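Side-chain contacts in acetone carboxylase alpha subunit (Xanthobacter autotrophicus Py2, PDB 5M45), which forms the alpha subunit of a multi-chain bacterial carboxylase assembly and carries a hydantoinase B/oxoprolinase family region: residues 680-683 and 684-688; 728-731 and 732-736; 751-754 and 755-758; 282-285 and 286-290. All blocks are in the same frame, centred on the assembly; numbering follows the deposited sequence.

In the fold
Along the chain the order is contact 4, contact 1, contact 2, contact 3. Contact 4 joins the end of helix 257-282 to strand 286-297, the outermost strand within this chain of a four-stranded mixed sheet in the hydantoinase B/oxoprolinase region. Contact 1 lies on helix 673-690, contact 2 on helix 726-735, and contact 3 in the loop that follows it. None touches another: contacts 2 and 4 come nearest, with closest atoms about 7 Å apart, whereas the centres of contacts 1 and 3 are about 49 Å apart. All four lie within reach of other chains, contact 3 at a second copy of this protein, so all sit at or near interfaces of the assembly.

Contact 1: residues 680-683 and 684-688; sequences RAQI and RKDRL
Gln-682 and Asp-686 meet one turn apart on the alpha-helix 673-690, where Gln-682 and Lys-685 occupy the exposed side and Ile-683 and Arg-687 lie against the loop at Leu-632. On the exposed side a single side-chain bond forms: NE2 of Gln-682 donates to OD1 of Asp-686 over 2.9 Å, with an N-H...O angle of 156°. With CG anti to the backbone N (chi1 178°) and a bend at chi2, the amide of Gln-682 is carried toward the next turn of the helix, to Asp-686. The carboxylate oxygen lies in the amide plane, but the amide nitrogen approaches from above the carboxylate plane, and the two planes are 39° apart. Lys-685 brings only its CB and CG near the backbone carbonyls.

The packed side belongs to Ile-683 and Arg-687. Leu-632 touches both, while the guanidinium of Arg-687 forms a salt bridge with Asp-630 and a hydrogen bond to the backbone of another protein's chain, ties that would fix its rotation. The backbone N of Arg-687 donates to O of Ile-683 at 2.9 Å. Farther along its extended side chain, NE of Arg-687 passes CG2 of Ile-683 at 3.8 Å.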
loop_
_atom_site.group_PDB
_atom_site.type_symbol
_atom_site.label_atom_id
_atom_site.label_comp_id
_atom_site.label_asym_id
_atom_site.label_seq_id
_atom_site.Cartn_x
_atom_site.Cartn_y
_atom_site.Cartn_z
ATOM N N ARG A 680 -29.144 28.070 46.134
ATOM C CA ARG A 680 -27.968 27.309 46.528
ATOM C C ARG A 680 -28.160 26.578 47.872
ATOM O O ARG A 680 -27.764 25.438 48.015
ATOM C CB ARG A 680 -26.702 28.195 46.529
ATOM C CG ARG A 680 -26.303 28.588 45.103
ATOM C CD ARG A 680 -25.166 29.591 44.976
ATOM N NE ARG A 680 -24.506 29.424 43.677
ATOM C CZ ARG A 680 -23.379 30.020 43.289
ATOM N NH1 ARG A 680 -22.772 30.912 44.057
ATOM N NH2 ARG A 680 -22.849 29.701 42.114
ATOM N N ALA A 681 -28.794 27.224 48.844
ATOM C CA ALA A 681 -29.180 26.553 50.104
ATOM C C ALA A 681 -30.105 25.344 49.862
ATOM O O ALA A 681 -29.945 24.285 50.475
ATOM C CB ALA A 681 -29.845 27.550 51.045
ATOM N N GLN A 682 -31.042 25.499 48.938
ATOM C CA GLN A 682 -31.951 24.419 48.587
ATOM C C GLN A 682 -31.254 23.251 47.827
ATOM O O GLN A 682 -31.536 22.080 48.111
ATOM C CB GLN A 682 -33.152 25.000 47.822
ATOM C CG GLN A 682 -34.176 23.984 47.345
ATOM C CD GLN A 682 -34.865 23.249 48.510
ATOM O OE1 GLN A 682 -35.414 23.868 49.400
ATOM N NE2 GLN A 682 -34.724 21.938 48.545
ATOM N N ILE A 683 -30.340 23.560 46.919
ATOM C CA ILE A 683 -29.568 22.506 46.239
ATOM C C ILE A 683 -28.716 21.673 47.230
ATOM O O ILE A 683 -28.600 20.455 47.069
ATOM C CB ILE A 683 -28.746 23.090 45.057
ATOM C CG1 ILE A 683 -29.695 23.427 43.889
ATOM C CG2 ILE A 683 -27.689 22.114 44.554
ATOM C CD1 ILE A 683 -29.081 24.309 42.841
ATOM N N ARG A 684 -28.140 22.312 48.245
ATOM C CA ARG A 684 -27.419 21.552 49.296
ATOM C C ARG A 684 -28.333 20.514 49.970
ATOM O O ARG A 684 -27.949 19.338 50.156
ATOM C CB ARG A 684 -26.779 22.479 50.333
ATOM C CG ARG A 684 -25.601 23.262 49.764
ATOM C CD ARG A 684 -24.972 24.267 50.724
ATOM N NE ARG A 684 -23.897 24.931 50.012
ATOM C CZ ARG A 684 -22.672 24.444 49.802
ATOM N NH1 ARG A 684 -22.274 23.272 50.345
ATOM N NH2 ARG A 684 -21.810 25.150 49.050
ATOM N N LYS A 685 -29.558 20.913 50.262
ATOM C CA LYS A 685 -30.528 19.952 50.779
ATOM C C LYS A 685 -30.948 18.860 49.782
ATOM O O LYS A 685 -31.084 17.692 50.149
ATOM C CB LYS A 685 -31.753 20.674 51.324
ATOM C CG LYS A 685 -31.404 21.559 52.493
ATOM C CD LYS A 685 -32.563 21.626 53.466
ATOM C CE LYS A 685 -33.257 22.931 53.343
ATOM N NZ LYS A 685 -32.548 23.877 54.273
ATOM N N ASP A 686 -31.140 19.252 48.528
ATOM C CA ASP A 686 -31.456 18.280 47.467
ATOM C C ASP A 686 -30.369 17.211 47.319
ATOM O O ASP A 686 -30.671 16.032 47.119
ATOM C CB ASP A 686 -31.574 18.942 46.075
ATOM C CG ASP A 686 -32.728 19.943 45.954
ATOM O OD1 ASP A 686 -33.689 19.916 46.752
ATOM O OD2 ASP A 686 -32.606 20.772 44.975
ATOM N N ARG A 687 -29.109 17.637 47.373
ATOM C CA ARG A 687 -27.971 16.713 47.283
ATOM C C ARG A 687 -27.990 15.646 48.375
ATOM O O ARG A 687 -27.727 14.476 48.104
ATOM C CB ARG A 687 -26.626 17.463 47.292
ATOM C CG ARG A 687 -26.380 18.306 46.030
ATOM C CD ARG A 687 -25.251 19.283 46.201
ATOM N NE ARG A 687 -24.706 19.821 44.946
ATOM C CZ ARG A 687 -23.593 20.578 44.875
ATOM N NH1 ARG A 687 -22.893 20.877 45.994
ATOM N NH2 ARG A 687 -23.144 21.014 43.707
ATOM N N LEU A 688 -28.298 16.054 49.595
ATOM C CA LEU A 688 -28.466 15.091 50.711
ATOM C C LEU A 688 -29.676 14.164 50.525
ATOM O O LEU A 688 -29.586 12.977 50.825
ATOM C CB LEU A 688 -28.558 15.825 52.050
ATOM C CG LEU A 688 -27.310 16.658 52.376
ATOM C CD1 LEU A 688 -27.520 17.301 53.735
ATOM C CD2 LEU A 688 -25.988 15.872 52.304
#

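Contact 2: residues 728-731 and 732-736; sequences FEKD and FRTFW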
loop_
_atom_site.group_PDB
_atom_site.type_symbol
_atom_site.label_atom_id
_atom_site.label_comp_id
_atom_site.label_asym_id
_atom_site.label_seq_id
_atom_site.Cartn_x
_atom_site.Cartn_y
_atom_site.Cartn_z
ATOM N N PHE A 728 -5.149 -6.330 37.953
ATOM C CA PHE A 728 -6.405 -5.607 37.839
ATOM C C PHE A 728 -7.590 -6.520 38.154
ATOM O O PHE A 728 -8.483 -6.102 38.883
ATOM C CB PHE A 728 -6.567 -4.900 36.461
ATOM C CG PHE A 728 -7.926 -4.266 36.259
ATOM C CD1 PHE A 728 -8.322 -3.179 36.995
ATOM C CD2 PHE A 728 -8.806 -4.792 35.323
ATOM C CE1 PHE A 728 -9.594 -2.624 36.822
ATOM C CE2 PHE A 728 -10.077 -4.224 35.135
ATOM C CZ PHE A 728 -10.470 -3.141 35.888
ATOM N N GLU A 729 -7.587 -7.751 37.645
ATOM C CA GLU A 729 -8.663 -8.695 37.943
ATOM C C GLU A 729 -8.736 -8.957 39.466
ATOM O O GLU A 729 -9.810 -8.946 40.059
ATOM C CB GLU A 729 -8.511 -10.028 37.172
ATOM C CG GLU A 729 -9.619 -11.020 37.509
ATOM C CD GLU A 729 -9.719 -12.249 36.624
ATOM O OE1 GLU A 729 -8.968 -12.398 35.637
ATOM O OE2 GLU A 729 -10.636 -13.037 36.911
ATOM N N LYS A 730 -7.579 -9.177 40.073
ATOM C CA LYS A 730 -7.502 -9.371 41.509
ATOM C C LYS A 730 -8.052 -8.162 42.321
ATOM O O LYS A 730 -8.823 -8.349 43.271
ATOM C CB LYS A 730 -6.064 -9.730 41.899
ATOM C CG LYS A 730 -5.826 -9.838 43.412
ATOM C CD LYS A 730 -4.351 -10.172 43.651
ATOM C CE LYS A 730 -3.908 -9.969 45.081
ATOM N NZ LYS A 730 -4.753 -10.795 45.988
ATOM N N ASP A 731 -7.668 -6.950 41.925
ATOM C CA ASP A 731 -8.177 -5.667 42.504
ATOM C C ASP A 731 -9.719 -5.574 42.411
ATOM O O ASP A 731 -10.388 -5.229 43.381
ATOM C CB ASP A 731 -7.540 -4.468 41.731
ATOM C CG ASP A 731 -7.733 -3.093 42.328
ATOM O OD1 ASP A 731 -8.200 -3.052 43.490
ATOM O OD2 ASP A 731 -7.352 -2.031 41.617
ATOM N N PHE A 732 -10.254 -5.844 41.229
ATOM C CA PHE A 732 -11.709 -5.794 40.982
ATOM C C PHE A 732 -12.478 -6.808 41.847
ATOM O O PHE A 732 -13.485 -6.462 42.458
ATOM C CB PHE A 732 -11.958 -6.085 39.505
ATOM C CG PHE A 732 -13.392 -5.969 39.059
ATOM C CD1 PHE A 732 -14.240 -7.081 39.072
ATOM C CD2 PHE A 732 -13.875 -4.765 38.522
ATOM C CE1 PHE A 732 -15.549 -6.992 38.616
ATOM C CE2 PHE A 732 -15.197 -4.663 38.077
ATOM C CZ PHE A 732 -16.026 -5.772 38.126
ATOM N N ARG A 733 -11.989 -8.045 41.902
ATOM C CA ARG A 733 -12.614 -9.103 42.711
ATOM C C ARG A 733 -12.604 -8.763 44.189
ATOM O O ARG A 733 -13.586 -9.034 44.883
ATOM C CB ARG A 733 -11.933 -10.491 42.522
ATOM C CG ARG A 733 -12.169 -11.118 41.157
ATOM C CD ARG A 733 -11.338 -12.382 40.944
ATOM N NE ARG A 733 -11.720 -13.087 39.727
ATOM C CZ ARG A 733 -12.747 -13.929 39.591
ATOM N NH1 ARG A 733 -13.540 -14.235 40.608
ATOM N NH2 ARG A 733 -13.008 -14.473 38.384
ATOM N N THR A 734 -11.497 -8.204 44.662
ATOM C CA THR A 734 -11.362 -7.819 46.052
ATOM C C THR A 734 -12.292 -6.642 46.381
ATOM O O THR A 734 -12.978 -6.665 47.396
ATOM C CB THR A 734 -9.899 -7.431 46.401
ATOM O OG1 THR A 734 -9.051 -8.541 46.148
ATOM C CG2 THR A 734 -9.744 -7.077 47.860
ATOM N N PHE A 735 -12.300 -5.634 45.512
ATOM C CA PHE A 735 -13.092 -4.441 45.741
ATOM C C PHE A 735 -14.585 -4.794 45.860
ATOM O O PHE A 735 -15.275 -4.285 46.745
ATOM C CB PHE A 735 -12.908 -3.364 44.663
ATOM C CG PHE A 735 -13.734 -2.133 44.938
ATOM C CD1 PHE A 735 -13.272 -1.141 45.813
ATOM C CD2 PHE A 735 -15.038 -2.026 44.416
ATOM C CE1 PHE A 735 -14.057 -0.053 46.124
ATOM C CE2 PHE A 735 -15.830 -0.936 44.722
ATOM C CZ PHE A 735 -15.340 0.053 45.586
ATOM N N TRP A 736 -15.063 -5.631 44.933
ATOM C CA TRP A 736 -16.481 -6.033 44.886
ATOM C C TRP A 736 -16.825 -7.311 45.678
ATOM O O TRP A 736 -17.975 -7.793 45.632
ATOM C CB TRP A 736 -16.926 -6.173 43.426
ATOM C CG TRP A 736 -17.002 -4.869 42.671
ATOM C CD1 TRP A 736 -16.253 -4.495 41.597
ATOM C CD2 TRP A 736 -17.896 -3.777 42.937
ATOM N NE1 TRP A 736 -16.613 -3.250 41.182
ATOM C CE2 TRP A 736 -17.629 -2.780 41.984
ATOM C CE3 TRP A 736 -18.891 -3.550 43.898
ATOM C CZ2 TRP A 736 -18.330 -1.552 41.950
ATOM C CZ3 TRP A 736 -19.595 -2.328 43.856
ATOM C CH2 TRP A 736 -19.300 -1.353 42.900
#
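Glu-729 lies alongside Arg-733, both side chains pointing the same way, in an i to i+4 salt bridge on the alpha-helix 726-735. The shafts run together first, CG of Glu-729 lying 4.1 Å from CD of Arg-733. At their ends one carboxylate oxygen takes both bonds: OE2 of Glu-729 accepts from NE of Arg-733 at 3.0 Å and from NH2 of Arg-733 at 3.1 Å. The oxygen sits in the guanidinium plane, which is turned only 26° from the carboxylate. The NE bond arrives on the anti side of OE2, whereas NH2 meets it nearly along the C-O axis. Glu-729 gets there with CG anti to the backbone N (chi1 179°) and an extended chain. NH2 of Arg-733 also bonds O of Trp-742, so a backbone carbonyl beyond the helix helps hold the guanidinium in place.

Phe-728 and Phe-732 turn to a buried side, where both meet Phe-718 of helix 712-724 and pack on another protein's chain. Near the C-terminal end of the helix, CD1 of Trp-736 lies 3.6 Å above the centre of the Phe-732 ring. On the exposed side, O of Lys-730 accepts two bonds from Thr-734, which reach it from opposite faces of the carbonyl plane: one from the backbone N at 3.0 Å, the other from OG1 at 2.9 Å.

Contact 3: residues 751-754 and 755-758; sequences VPTY and GSRY
A type II beta turn from Thr-753 to Ser-756 makes this local contact, in the loop that follows helix 726-735 and lies against a second copy of the subunit. The class rests on the two central residues: Tyr-754 has phi -60° and psi 133°, and Gly-755 follows with a positive phi of 87°, at which a side chain would be jammed against the preceding carbonyl. A backbone bond closes the turn, N of Ser-756 to O of Thr-753 at 3.1 Å.

Ser-756 grips the same acceptor a second time. Its OG donates to O of Thr-753 at 3.0 Å, in the carbonyl plane, while the backbone N stands above that plane. OG reaches inward because the first torsion sets it between its own backbone N and carbonyl carbon. It then also approaches CB of Thr-753, at 3.9 Å. Glu-746 packs against both Thr-753 and Ser-756.

Both central residues also bond across the interface. OH of Tyr-754 bonds O of Trp-532 of the second subunit, and N of Gly-755 donates to the carboxylate of Asp-531 of that subunit. Within the chain, O of Tyr-754 accepts from Trp-342. The chemistry implies a division of labour: Ser-756 holds the turn shut through two donors on one oxygen, while the phenol of Tyr-754 and the amide of Gly-755 are bonded to the neighbouring copy.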
loop_
_atom_site.group_PDB
_atom_site.type_symbol
_atom_site.label_atom_id
_atom_site.label_comp_id
_atom_site.label_asym_id
_atom_site.label_seq_id
_atom_site.Cartn_x
_atom_site.Cartn_y
_atom_site.Cartn_z
ATOM N N VAL A 751 -20.240 -11.883 21.261
ATOM C CA VAL A 751 -19.703 -10.999 20.223
ATOM C C VAL A 751 -18.475 -11.682 19.638
ATOM O O VAL A 751 -17.891 -12.538 20.298
ATOM C CB VAL A 751 -19.341 -9.598 20.757
ATOM C CG1 VAL A 751 -20.596 -8.855 21.191
ATOM C CG2 VAL A 751 -18.358 -9.648 21.909
ATOM N N PRO A 752 -18.055 -11.282 18.429
ATOM C CA PRO A 752 -16.777 -11.824 17.909
ATOM C C PRO A 752 -15.566 -11.501 18.800
ATOM O O PRO A 752 -15.493 -10.410 19.346
ATOM C CB PRO A 752 -16.632 -11.152 16.540
ATOM C CG PRO A 752 -17.980 -10.612 16.199
ATOM C CD PRO A 752 -18.663 -10.312 17.489
ATOM N N THR A 753 -14.628 -12.459 18.904
ATOM C CA THR A 753 -13.411 -12.318 19.711
ATOM C C THR A 753 -12.124 -12.734 18.953
ATOM O O THR A 753 -11.139 -13.220 19.577
ATOM C CB THR A 753 -13.512 -13.131 21.023
ATOM O OG1 THR A 753 -13.637 -14.512 20.693
ATOM C CG2 THR A 753 -14.725 -12.735 21.878
ATOM N N TYR A 754 -12.095 -12.498 17.644
ATOM C CA TYR A 754 -10.876 -12.710 16.832
ATOM C C TYR A 754 -9.751 -11.838 17.356
ATOM O O TYR A 754 -9.932 -10.641 17.650
ATOM C CB TYR A 754 -11.132 -12.442 15.333
ATOM C CG TYR A 754 -11.880 -13.546 14.561
ATOM C CD1 TYR A 754 -12.717 -14.452 15.201
ATOM C CD2 TYR A 754 -11.778 -13.627 13.163
ATOM C CE1 TYR A 754 -13.391 -15.436 14.487
ATOM C CE2 TYR A 754 -12.454 -14.611 12.444
ATOM C CZ TYR A 754 -13.294 -15.492 13.104
ATOM O OH TYR A 754 -13.944 -16.489 12.446
ATOM N N GLY A 755 -8.591 -12.442 17.514
ATOM C CA GLY A 755 -7.430 -11.811 18.075
ATOM C C GLY A 755 -7.289 -11.839 19.592
ATOM O O GLY A 755 -6.265 -11.350 20.111
ATOM N N SER A 756 -8.238 -12.404 20.318
ATOM C CA SER A 756 -8.136 -12.457 21.784
ATOM C C SER A 756 -7.087 -13.443 22.305
ATOM O O SER A 756 -6.556 -13.258 23.417
ATOM C CB SER A 756 -9.486 -12.779 22.426
ATOM O OG SER A 756 -9.873 -14.084 22.146
ATOM N N ARG A 757 -6.798 -14.488 21.531
ATOM C CA ARG A 757 -5.869 -15.549 21.931
ATOM C C ARG A 757 -4.729 -15.718 20.921
ATOM O O ARG A 757 -3.575 -15.908 21.319
ATOM C CB ARG A 757 -6.618 -16.858 22.131
ATOM C CG ARG A 757 -7.574 -16.818 23.329
ATOM C CD ARG A 757 -8.434 -18.040 23.555
ATOM N NE ARG A 757 -7.971 -18.871 24.700
ATOM C CZ ARG A 757 -8.039 -18.563 26.010
ATOM N NH1 ARG A 757 -8.565 -17.401 26.450
ATOM N NH2 ARG A 757 -7.546 -19.436 26.899
ATOM N N TYR A 758 -5.015 -15.643 19.627
ATOM C CA TYR A 758 -4.005 -15.801 18.590
ATOM C C TYR A 758 -3.525 -14.450 18.074
ATOM O O TYR A 758 -4.330 -13.636 17.610
ATOM C CB TYR A 758 -4.546 -16.673 17.462
ATOM C CG TYR A 758 -4.752 -18.094 17.912
ATOM C CD1 TYR A 758 -5.950 -18.501 18.533
ATOM C CD2 TYR A 758 -3.711 -19.032 17.810
ATOM C CE1 TYR A 758 -6.103 -19.807 19.005
ATOM C CE2 TYR A 758 -3.867 -20.313 18.273
ATOM C CZ TYR A 758 -5.066 -20.695 18.859
ATOM O OH TYR A 758 -5.174 -22.006 19.240
#

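Contact 4: residues 282-285 and 286-290; sequences MTIP and GTYRQ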
loop_
_atom_site.group_PDB
_atom_site.type_symbol
_atom_site.label_atom_id
_atom_site.label_comp_id
_atom_site.label_asym_id
_atom_site.label_seq_id
_atom_site.Cartn_x
_atom_site.Cartn_y
_atom_site.Cartn_z
ATOM N N MET A 282 8.018 21.026 42.389
ATOM C CA MET A 282 6.627 21.318 42.084
ATOM C C MET A 282 5.604 20.306 42.618
ATOM O O MET A 282 4.442 20.658 42.811
ATOM C CB MET A 282 6.429 21.419 40.555
ATOM C CG MET A 282 7.086 22.583 39.839
ATOM S SD MET A 282 6.906 22.470 38.012
ATOM C CE MET A 282 5.205 22.897 37.854
ATOM N N THR A 283 6.012 19.041 42.827
ATOM C CA THR A 283 5.080 17.960 43.094
ATOM C C THR A 283 5.163 17.477 44.561
ATOM O O THR A 283 5.677 18.220 45.437
ATOM C CB THR A 283 5.248 16.782 42.074
ATOM O OG1 THR A 283 6.443 16.032 42.356
ATOM C CG2 THR A 283 5.252 17.284 40.634
ATOM N N ILE A 284 4.639 16.269 44.838
ATOM C CA ILE A 284 4.642 15.652 46.156
ATOM C C ILE A 284 4.873 14.138 45.940
ATOM O O ILE A 284 4.192 13.531 45.102
ATOM C CB ILE A 284 3.264 15.852 46.863
ATOM C CG1 ILE A 284 2.930 17.342 47.034
ATOM C CG2 ILE A 284 3.258 15.180 48.241
ATOM C CD1 ILE A 284 1.548 17.627 47.599
ATOM N N PRO A 285 5.792 13.500 46.695
ATOM C CA PRO A 285 5.943 12.058 46.543
ATOM C C PRO A 285 4.700 11.296 46.996
ATOM O O PRO A 285 4.030 11.725 47.928
ATOM C CB PRO A 285 7.123 11.729 47.473
ATOM C CG PRO A 285 7.087 12.809 48.519
ATOM C CD PRO A 285 6.643 14.031 47.779
ATOM N N GLY A 286 4.416 10.170 46.349
ATOM C CA GLY A 286 3.205 9.407 46.626
ATOM C C GLY A 286 2.702 8.572 45.459
ATOM O O GLY A 286 3.390 8.467 44.414
ATOM N N THR A 287 1.538 7.953 45.651
ATOM C CA THR A 287 0.877 7.181 44.611
ATOM C C THR A 287 -0.430 7.867 44.202
ATOM O O THR A 287 -1.223 8.221 45.074
ATOM C CB THR A 287 0.605 5.734 45.049
ATOM O OG1 THR A 287 1.840 5.127 45.391
ATOM C CG2 THR A 287 -0.044 4.926 43.946
ATOM N N TYR A 288 -0.604 8.063 42.901
ATOM C CA TYR A 288 -1.766 8.746 42.284
ATOM C C TYR A 288 -2.471 7.738 41.357
ATOM O O TYR A 288 -1.787 7.077 40.538
ATOM C CB TYR A 288 -1.304 9.966 41.456
ATOM C CG TYR A 288 -0.513 11.017 42.244
ATOM C CD1 TYR A 288 0.838 10.813 42.575
ATOM C CD2 TYR A 288 -1.092 12.207 42.634
ATOM C CE1 TYR A 288 1.554 11.739 43.313
ATOM C CE2 TYR A 288 -0.374 13.152 43.358
ATOM C CZ TYR A 288 0.946 12.920 43.702
ATOM O OH TYR A 288 1.661 13.854 44.433
ATOM N N ARG A 289 -3.799 7.600 41.466
ATOM C CA ARG A 289 -4.548 6.619 40.687
ATOM C C ARG A 289 -5.670 7.328 39.897
ATOM O O ARG A 289 -6.402 8.135 40.452
ATOM C CB ARG A 289 -5.144 5.518 41.598
ATOM C CG ARG A 289 -4.132 4.866 42.539
ATOM C CD ARG A 289 -4.771 3.847 43.503
ATOM N NE ARG A 289 -3.786 3.469 44.544
ATOM C CZ ARG A 289 -3.521 4.166 45.650
ATOM N NH1 ARG A 289 -4.198 5.295 45.988
ATOM N NH2 ARG A 289 -2.600 3.719 46.472
ATOM N N GLN A 290 -5.766 7.020 38.605
ATOM C CA GLN A 290 -6.726 7.655 37.695
ATOM C C GLN A 290 -6.977 6.775 36.462
ATOM O O GLN A 290 -6.254 5.778 36.236
ATOM C CB GLN A 290 -6.276 9.077 37.301
ATOM C CG GLN A 290 -4.859 9.179 36.713
ATOM C CD GLN A 290 -3.753 9.198 37.803
ATOM O OE1 GLN A 290 -3.772 10.059 38.690
ATOM N NE2 GLN A 290 -2.822 8.238 37.742
#
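The ring of Tyr-288 meets O of Ile-284 at its edge, with the oxygen near the ring plane. Outside the two segments, an aromatic side chain of another protein's chain stacks on the ring, and Ser-418 of helix 401-422 and Ile-324 of the adjacent strand 313-324 touch the side chain. The Arg-289 guanidinium has CG2 of Thr-287 3.6 Å above one face, offset toward the rim. At the hydroxyl corner, OH of Tyr-288 donates to O of Ile-284 over a short 2.6 Å. The donor is tilted 27° from the carbonyl plane, and the C=O...OH angle is 130°. CB of Ile-284 lies 3.5 Å from OH of Tyr-288. With CG of Tyr-288 beside its backbone N, chi1 -58°, the ring spans from the strand back to Ile-284. The carbonyl of Ile-284, buried in the assembly, thus gains a side-chain donor.

Between the partners, Pro-285 and Gly-286 carry the chain into the strand. Gly-286 has a strongly positive phi, where a side chain would run into O of Pro-285. At the helix end, OG1 of Thr-283 donates to O of Ile-279.

Gly-286 and Tyr-288 pair with strand 313-324, and residues 286-288 also pair with an antiparallel strand of the other protein. This is a helix-to-strand connection entering the outermost strand within this chain of a mixed beta-sheet that continues across a subunit interface.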